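Local coordinates for uncharacterized protein (Pyrococcus furiosus, PDB 4XLZ) that probably removes an acetyl group from N,N'-diacetylchitobiose as a metal-dependent deacetylase of carbohydrate esterase family 14, at residues Asn13-Lys17 and Glu18-Phe22; Glu94-Leu98 and Leu99-Lys103. All coordinates share one frame; numbering follows the deposited sequence.

Interaction 1: Asn13-Lys17 and Glu18-Phe22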
ATOM      1  N   ASN A  13      22.964  22.645  30.196  1.00 19.13           N
ATOM      2  CA  ASN A  13      24.285  22.034  30.425  1.00 18.75           C
ATOM      3  C   ASN A  13      24.221  20.906  31.459  1.00 17.95           C
ATOM      4  O   ASN A  13      24.877  19.861  31.360  1.00 20.65           O
ATOM      5  CB  ASN A  13      25.265  23.151  30.972  1.00 21.06           C
ATOM      6  CG  ASN A  13      25.633  24.212  29.930  1.00 26.19           C
ATOM      7  OD1 ASN A  13      25.600  23.972  28.771  1.00 32.52           O
ATOM      8  ND2 ASN A  13      25.997  25.402  30.390  1.00 29.42           N
ATOM      9  N   LYS A  14      23.431  21.114  32.510  1.00 17.72           N
ATOM     10  CA  LYS A  14      23.309  20.058  33.503  1.00 17.99           C
ATOM     11  C   LYS A  14      22.599  18.780  32.986  1.00 19.85           C
ATOM     12  O   LYS A  14      22.973  17.632  33.274  1.00 19.08           O
ATOM     13  CB  LYS A  14      22.579  20.619  34.728  1.00 18.20           C
ATOM     14  CG  LYS A  14      22.524  19.662  35.940  1.00 19.83           C
ATOM     15  CD  LYS A  14      21.630  20.362  37.034  1.00 20.06           C
ATOM     16  CE  LYS A  14      21.371  19.348  38.223  1.00 22.35           C
ATOM     17  NZ  LYS A  14      22.741  19.358  39.046  1.00 25.22           N
ATOM     18  N   LEU A  15      21.576  19.024  32.132  1.00 17.69           N
ATOM     19  CA  LEU A  15      20.865  17.856  31.529  1.00 18.28           C
ATOM     20  C   LEU A  15      21.900  17.074  30.695  1.00 17.42           C
ATOM     21  O   LEU A  15      21.964  15.852  30.768  1.00 18.82           O
ATOM     22  CB  LEU A  15      19.746  18.402  30.636  1.00 18.21           C
ATOM     23  CG  LEU A  15      18.982  17.245  29.914  1.00 17.59           C
ATOM     24  CD1 LEU A  15      18.092  16.441  30.932  1.00 20.57           C
ATOM     25  CD2 LEU A  15      18.064  17.949  28.826  1.00 19.19           C
ATOM     26  N   LEU A  16      22.677  17.750  29.844  1.00 17.17           N
ATOM     27  CA  LEU A  16      23.651  17.000  28.987  1.00 20.05           C
ATOM     28  C   LEU A  16      24.802  16.373  29.743  1.00 22.25           C
ATOM     29  O   LEU A  16      25.079  15.214  29.518  1.00 24.71           O
ATOM     30  CB  LEU A  16      24.260  17.945  27.939  1.00 24.20           C
ATOM     31  CG  LEU A  16      23.474  18.293  26.727  1.00 28.25           C
ATOM     32  CD1 LEU A  16      24.530  19.259  26.077  1.00 31.60           C
ATOM     33  CD2 LEU A  16      23.355  17.076  25.852  1.00 22.65           C
ATOM     34  N   LYS A  17      25.357  17.065  30.742  1.00 22.95           N
ATOM     35  CA  LYS A  17      26.582  16.565  31.434  1.00 25.23           C
ATOM     36  C   LYS A  17      26.244  15.588  32.451  1.00 25.69           C
ATOM     37  O   LYS A  17      26.874  14.555  32.564  1.00 27.89           O
ATOM     38  CB  LYS A  17      27.291  17.765  32.081  1.00 26.82           C
ATOM     39  CG  LYS A  17      28.601  17.368  32.878  1.00 33.08           C
ATOM     40  CD  LYS A  17      28.838  18.479  34.040  1.00 44.92           C
ATOM     41  CE  LYS A  17      29.898  18.109  35.078  1.00 49.84           C
ATOM     42  NZ  LYS A  17      31.068  17.675  34.292  1.00 55.25           N
ATOM     43  N   GLU A  18      25.221  15.883  33.274  1.00 23.65           N
ATOM     44  CA  GLU A  18      24.943  15.016  34.422  1.00 24.55           C
ATOM     45  C   GLU A  18      23.878  14.017  34.173  1.00 24.90           C
ATOM     46  O   GLU A  18      23.978  12.846  34.604  1.00 28.11           O
ATOM     47  CB  GLU A  18      24.543  15.823  35.667  1.00 24.53           C
ATOM     48  CG  GLU A  18      25.651  16.794  36.054  1.00 27.52           C
ATOM     49  CD  GLU A  18      25.335  17.612  37.305  1.00 38.23           C
ATOM     50  OE1 GLU A  18      24.288  17.397  37.936  1.00 37.16           O
ATOM     51  OE2 GLU A  18      26.102  18.558  37.529  1.00 44.71           O
ATOM     52  N   VAL A  19      22.735  14.436  33.638  1.00 20.55           N
ATOM     53  CA  VAL A  19      21.675  13.458  33.550  1.00 19.78           C
ATOM     54  C   VAL A  19      21.901  12.474  32.360  1.00 21.77           C
ATOM     55  O   VAL A  19      21.683  11.251  32.506  1.00 24.41           O
ATOM     56  CB  VAL A  19      20.352  14.208  33.309  1.00 19.59           C
ATOM     57  CG1 VAL A  19      19.151  13.254  33.020  1.00 22.05           C
ATOM     58  CG2 VAL A  19      20.021  15.160  34.554  1.00 21.25           C
ATOM     59  N   LEU A  20      22.380  13.031  31.240  1.00 21.17           N
ATOM     60  CA  LEU A  20      22.500  12.192  29.987  1.00 22.52           C
ATOM     61  C   LEU A  20      23.932  11.663  29.815  1.00 25.37           C
ATOM     62  O   LEU A  20      24.183  10.805  28.953  1.00 27.06           O
ATOM     63  CB  LEU A  20      22.006  13.036  28.787  1.00 20.36           C
ATOM     64  CG  LEU A  20      20.560  13.439  28.827  1.00 20.20           C
ATOM     65  CD1 LEU A  20      20.246  14.328  27.639  1.00 20.21           C
ATOM     66  CD2 LEU A  20      19.597  12.217  28.944  1.00 24.24           C
ATOM     67  N   GLU A  21      24.862  12.211  30.571  1.00 24.16           N
ATOM     68  CA  GLU A  21      26.302  11.837  30.564  1.00 26.25           C
ATOM     69  C   GLU A  21      26.820  11.873  29.157  1.00 26.16           C
ATOM     70  O   GLU A  21      27.546  10.922  28.678  1.00 29.18           O
ATOM     71  CB  GLU A  21      26.491  10.422  31.194  1.00 29.05           C
ATOM     72  CG  GLU A  21      25.927  10.451  32.646  1.00 36.59           C
ATOM     73  CD  GLU A  21      25.987   9.083  33.394  1.00 46.47           C
ATOM     74  OE1 GLU A  21      25.055   8.767  34.139  1.00 49.24           O
ATOM     75  OE2 GLU A  21      26.977   8.365  33.271  1.00 50.22           O
ATOM     76  N   PHE A  22      26.451  12.960  28.451  1.00 24.72           N
ATOM     77  CA  PHE A  22      26.781  13.037  27.039  1.00 27.56           C
ATOM     78  C   PHE A  22      28.178  13.648  26.857  1.00 29.62           C
ATOM     79  O   PHE A  22      28.460  14.684  27.341  1.00 31.56           O
ATOM     80  CB  PHE A  22      25.714  13.872  26.317  1.00 27.98           C
ATOM     81  CG  PHE A  22      25.935  13.976  24.847  1.00 23.77           C
ATOM     82  CD1 PHE A  22      25.798  12.831  24.085  1.00 28.89           C
ATOM     83  CD2 PHE A  22      26.299  15.187  24.337  1.00 24.84           C
ATOM     84  CE1 PHE A  22      25.993  12.958  22.648  1.00 25.36           C
ATOM     85  CE2 PHE A  22      26.536  15.353  22.886  1.00 29.72           C
ATOM     86  CZ  PHE A  22      26.358  14.157  22.135  1.00 23.40           C
TER

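Interaction 2: Glu94-Leu98 and Leu99-Lys103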
ATOM      1  N   GLU A  94      35.178  -6.791  -2.201  1.00 19.35           N
ATOM      2  CA  GLU A  94      36.625  -6.350  -2.361  1.00 19.10           C
ATOM      3  C   GLU A  94      36.848  -5.034  -1.565  1.00 19.89           C
ATOM      4  O   GLU A  94      37.837  -4.856  -0.885  1.00 19.69           O
ATOM      5  CB  GLU A  94      36.893  -6.182  -3.810  1.00 19.62           C
ATOM      6  CG  GLU A  94      38.306  -5.466  -4.122  1.00 28.50           C
ATOM      7  CD  GLU A  94      38.592  -5.335  -5.701  1.00 47.50           C
ATOM      8  OE1 GLU A  94      38.214  -6.306  -6.415  1.00 53.99           O
ATOM      9  OE2 GLU A  94      39.186  -4.327  -6.237  1.00 47.09           O
ATOM     10  N   SER A  95      35.912  -4.061  -1.642  1.00 17.12           N
ATOM     11  CA  SER A  95      36.078  -2.851  -0.879  1.00 16.47           C
ATOM     12  C   SER A  95      36.129  -3.110   0.595  1.00 18.76           C
ATOM     13  O   SER A  95      36.916  -2.589   1.377  1.00 18.87           O
ATOM     14  CB  SER A  95      34.813  -1.986  -1.241  1.00 16.93           C
ATOM     15  OG  SER A  95      34.818  -0.723  -0.586  1.00 18.91           O
ATOM     16  N   ALA A  96      35.178  -3.922   1.088  1.00 18.19           N
ATOM     17  CA  ALA A  96      35.123  -4.246   2.460  1.00 19.26           C
ATOM     18  C   ALA A  96      36.385  -4.965   2.978  1.00 19.89           C
ATOM     19  O   ALA A  96      36.846  -4.646   4.100  1.00 20.54           O
ATOM     20  CB  ALA A  96      33.891  -5.197   2.669  1.00 20.38           C
ATOM     21  N   LYS A  97      36.955  -5.832   2.145  1.00 19.14           N
ATOM     22  CA  LYS A  97      38.244  -6.519   2.513  1.00 22.61           C
ATOM     23  C   LYS A  97      39.342  -5.448   2.763  1.00 21.30           C
ATOM     24  O   LYS A  97      40.063  -5.512   3.802  1.00 23.07           O
ATOM     25  CB  LYS A  97      38.637  -7.475   1.403  1.00 22.86           C
ATOM     26  CG  LYS A  97      39.885  -8.290   1.822  1.00 32.57           C
ATOM     27  CD  LYS A  97      40.000  -9.411   0.720  1.00 45.89           C
ATOM     28  CE  LYS A  97      41.495  -9.742   0.272  1.00 55.23           C
ATOM     29  NZ  LYS A  97      42.348 -10.144   1.406  1.00 59.12           N
ATOM     30  N   LEU A  98      39.393  -4.425   1.914  1.00 19.38           N
ATOM     31  CA  LEU A  98      40.392  -3.335   2.147  1.00 19.29           C
ATOM     32  C   LEU A  98      40.229  -2.590   3.410  1.00 21.09           C
ATOM     33  O   LEU A  98      41.176  -2.079   4.038  1.00 21.50           O
ATOM     34  CB  LEU A  98      40.395  -2.351   1.002  1.00 19.86           C
ATOM     35  CG  LEU A  98      40.707  -2.886  -0.417  1.00 22.90           C
ATOM     36  CD1 LEU A  98      40.336  -1.973  -1.631  1.00 24.90           C
ATOM     37  CD2 LEU A  98      42.282  -3.086  -0.422  1.00 25.58           C
ATOM     38  N   LEU A  99      38.939  -2.472   3.868  1.00 19.03           N
ATOM     39  CA  LEU A  99      38.662  -1.747   5.076  1.00 19.27           C
ATOM     40  C   LEU A  99      38.567  -2.585   6.373  1.00 18.99           C
ATOM     41  O   LEU A  99      38.312  -2.032   7.431  1.00 21.13           O
ATOM     42  CB  LEU A  99      37.277  -0.947   4.880  1.00 18.04           C
ATOM     43  CG  LEU A  99      37.345  -0.007   3.679  1.00 18.38           C
ATOM     44  CD1 LEU A  99      35.970   0.728   3.565  1.00 19.14           C
ATOM     45  CD2 LEU A  99      38.443   1.067   3.913  1.00 18.37           C
ATOM     46  N   GLY A 100      38.785  -3.921   6.260  1.00 18.85           N
ATOM     47  CA  GLY A 100      38.807  -4.761   7.479  1.00 19.82           C
ATOM     48  C   GLY A 100      37.433  -5.259   7.868  1.00 19.04           C
ATOM     49  O   GLY A 100      37.288  -5.804   8.958  1.00 21.35           O
ATOM     50  N   VAL A 101      36.500  -5.118   6.908  1.00 18.93           N
ATOM     51  CA  VAL A 101      35.107  -5.601   7.257  1.00 20.20           C
ATOM     52  C   VAL A 101      34.965  -7.057   6.775  1.00 21.71           C
ATOM     53  O   VAL A 101      35.267  -7.356   5.582  1.00 25.45           O
ATOM     54  CB  VAL A 101      34.113  -4.620   6.503  1.00 18.40           C
ATOM     55  CG1 VAL A 101      32.568  -5.190   6.563  1.00 19.01           C
ATOM     56  CG2 VAL A 101      34.233  -3.279   7.054  1.00 22.26           C
ATOM     57  N   ARG A 102      34.371  -7.897   7.632  1.00 24.25           N
ATOM     58  CA  ARG A 102      34.309  -9.291   7.236  1.00 25.31           C
ATOM     59  C   ARG A 102      32.893  -9.834   7.130  1.00 25.62           C
ATOM     60  O   ARG A 102      32.719 -11.027   6.918  1.00 25.74           O
ATOM     61  CB  ARG A 102      34.961 -10.187   8.351  1.00 26.54           C
ATOM     62  CG  ARG A 102      36.507  -9.949   8.471  1.00 35.86           C
ATOM     63  CD  ARG A 102      37.064 -10.514   9.801  1.00 47.32           C
ATOM     64  NE  ARG A 102      38.217  -9.672  10.179  1.00 62.18           N
ATOM     65  CZ  ARG A 102      39.435  -9.731   9.613  1.00 68.24           C
ATOM     66  NH1 ARG A 102      39.719 -10.624   8.669  1.00 70.50           N
ATOM     67  NH2 ARG A 102      40.393  -8.899  10.000  1.00 71.37           N
ATOM     68  N   LYS A 103      31.877  -8.993   7.323  1.00 21.64           N
ATOM     69  CA  LYS A 103      30.501  -9.556   7.269  1.00 19.08           C
ATOM     70  C   LYS A 103      29.562  -8.452   6.706  1.00 15.30           C
ATOM     71  O   LYS A 103      29.609  -7.323   7.190  1.00 17.61           O
ATOM     72  CB  LYS A 103      30.019  -9.944   8.627  1.00 21.01           C
ATOM     73  CG  LYS A 103      28.654 -10.657   8.590  1.00 23.82           C
ATOM     74  CD  LYS A 103      28.149 -10.993  10.023  1.00 35.73           C
ATOM     75  CE  LYS A 103      28.791 -12.181  10.721  1.00 41.29           C
ATOM     76  NZ  LYS A 103      27.872 -12.663  11.955  1.00 34.60           N
TER

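Interaction 1: Asn13-Lys17 and Glu18-Phe22
The carbonyl oxygen Lys14 O is gripped by two amides in the closing turns of helix 8-19, where the backbone widens into a pi-type turn. Glu18 N reaches Lys14 O at 2.8 Å, tilted from the carbonyl plane, while Val19 N lies in that plane, 3.2 Å from Lys14 O. The wider spacing carries on as Leu20 N bonds Leu15 O at 2.9 Å, almost in line with the carbonyl. Over the same turn Lys14 and Glu18 form an i to i+4 salt bridge, Lys14 NZ meeting the syn side of Glu18 OE1 at 2.7 Å. The lysine chain runs extended from CG and bends at its last torsion (chi4 77°), which turns NZ onto the carboxylate. With an alanine in place of Lys14, the Glu18 carboxylate would probably lose its cationic mate and be free to swing. On the apolar side, Leu15 CG packs against Leu20 CD1, and Pro229 of the second subunit covers Leu15 and Val19. Glu21 has positive phi and turns the chain out of the helix, so that Phe22 lies beside Leu16. A nearly straight bond (173°) joins Phe22 N to Leu16 O, and Leu16 CD2 touches Phe22 CD2 at 3.8 Å.

Interaction 2: Glu94-Leu98 and Leu99-Lys103
Leu99 and Ala96 meet where helix 81-99 ends in a Schellman motif, and Val101 completes the turn that leads toward strand 103-109. The amide of Leu99 carries on the helical bonding, with Leu99 N 3.2 Å from Ser95 O and slightly tilted from the carbonyl plane; a weak second bond runs from Leu99 N to Ala96 O. Its side chain folds back over the turn: CG stands anti to the carbonyl carbon (chi1 -58°), which lays Leu99 CG 3.5 Å from Ser95 O. The rest of the side chain packs against Ile52 of helix 43-57 and Tyr64 of strand 61-68.

Ala96 O also receives the 6-to-1 bond of the motif. Val101 N approaches Ala96 O at 2.9 Å from above the carbonyl plane rather than along a lone pair. The reversal is made at Gly100, whose backbone angles (phi 88°) would jam a CB against the carbonyl oxygen of the preceding residue. Gly100 N is itself bonded to Lys97 O at 3.2 Å, again from well above the carbonyl plane.

Beyond the glycine, Val101 turns back onto the last turn of the helix and buries its branches against Ile52, Val62 and Tyr64, so the exit from the helix is fastened to the helix and strand that precede it in this Rossmann-like alpha/beta domain. This is the hydrophobic contact usual in a Schellman motif, made between the same two residues that share its 6-to-1 bond: Ala96 CB rests 3.9 Å from Val101 CB.

In the fold
Both interactions lie where a helix ends and the chain turns at a residue of positive phi, Glu21 in interaction 1 and Gly100 in interaction 2. Their settings differ. Interaction 1 is a surface contact, its centre about 25 Å from the centre of the chain, and meets the second subunit; residues 94-103 are partly buried, with no other chain of the assembly touching them, and lead from a helix into strand 103-109, outermost in the parallel sheet within this chain. The chemistry differs too: both rest on backbone bonds and apolar contacts, but interaction 1 adds a salt bridge. On opposite sides of the chain's centre, they do not touch, their nearest atoms being about 24 Å apart.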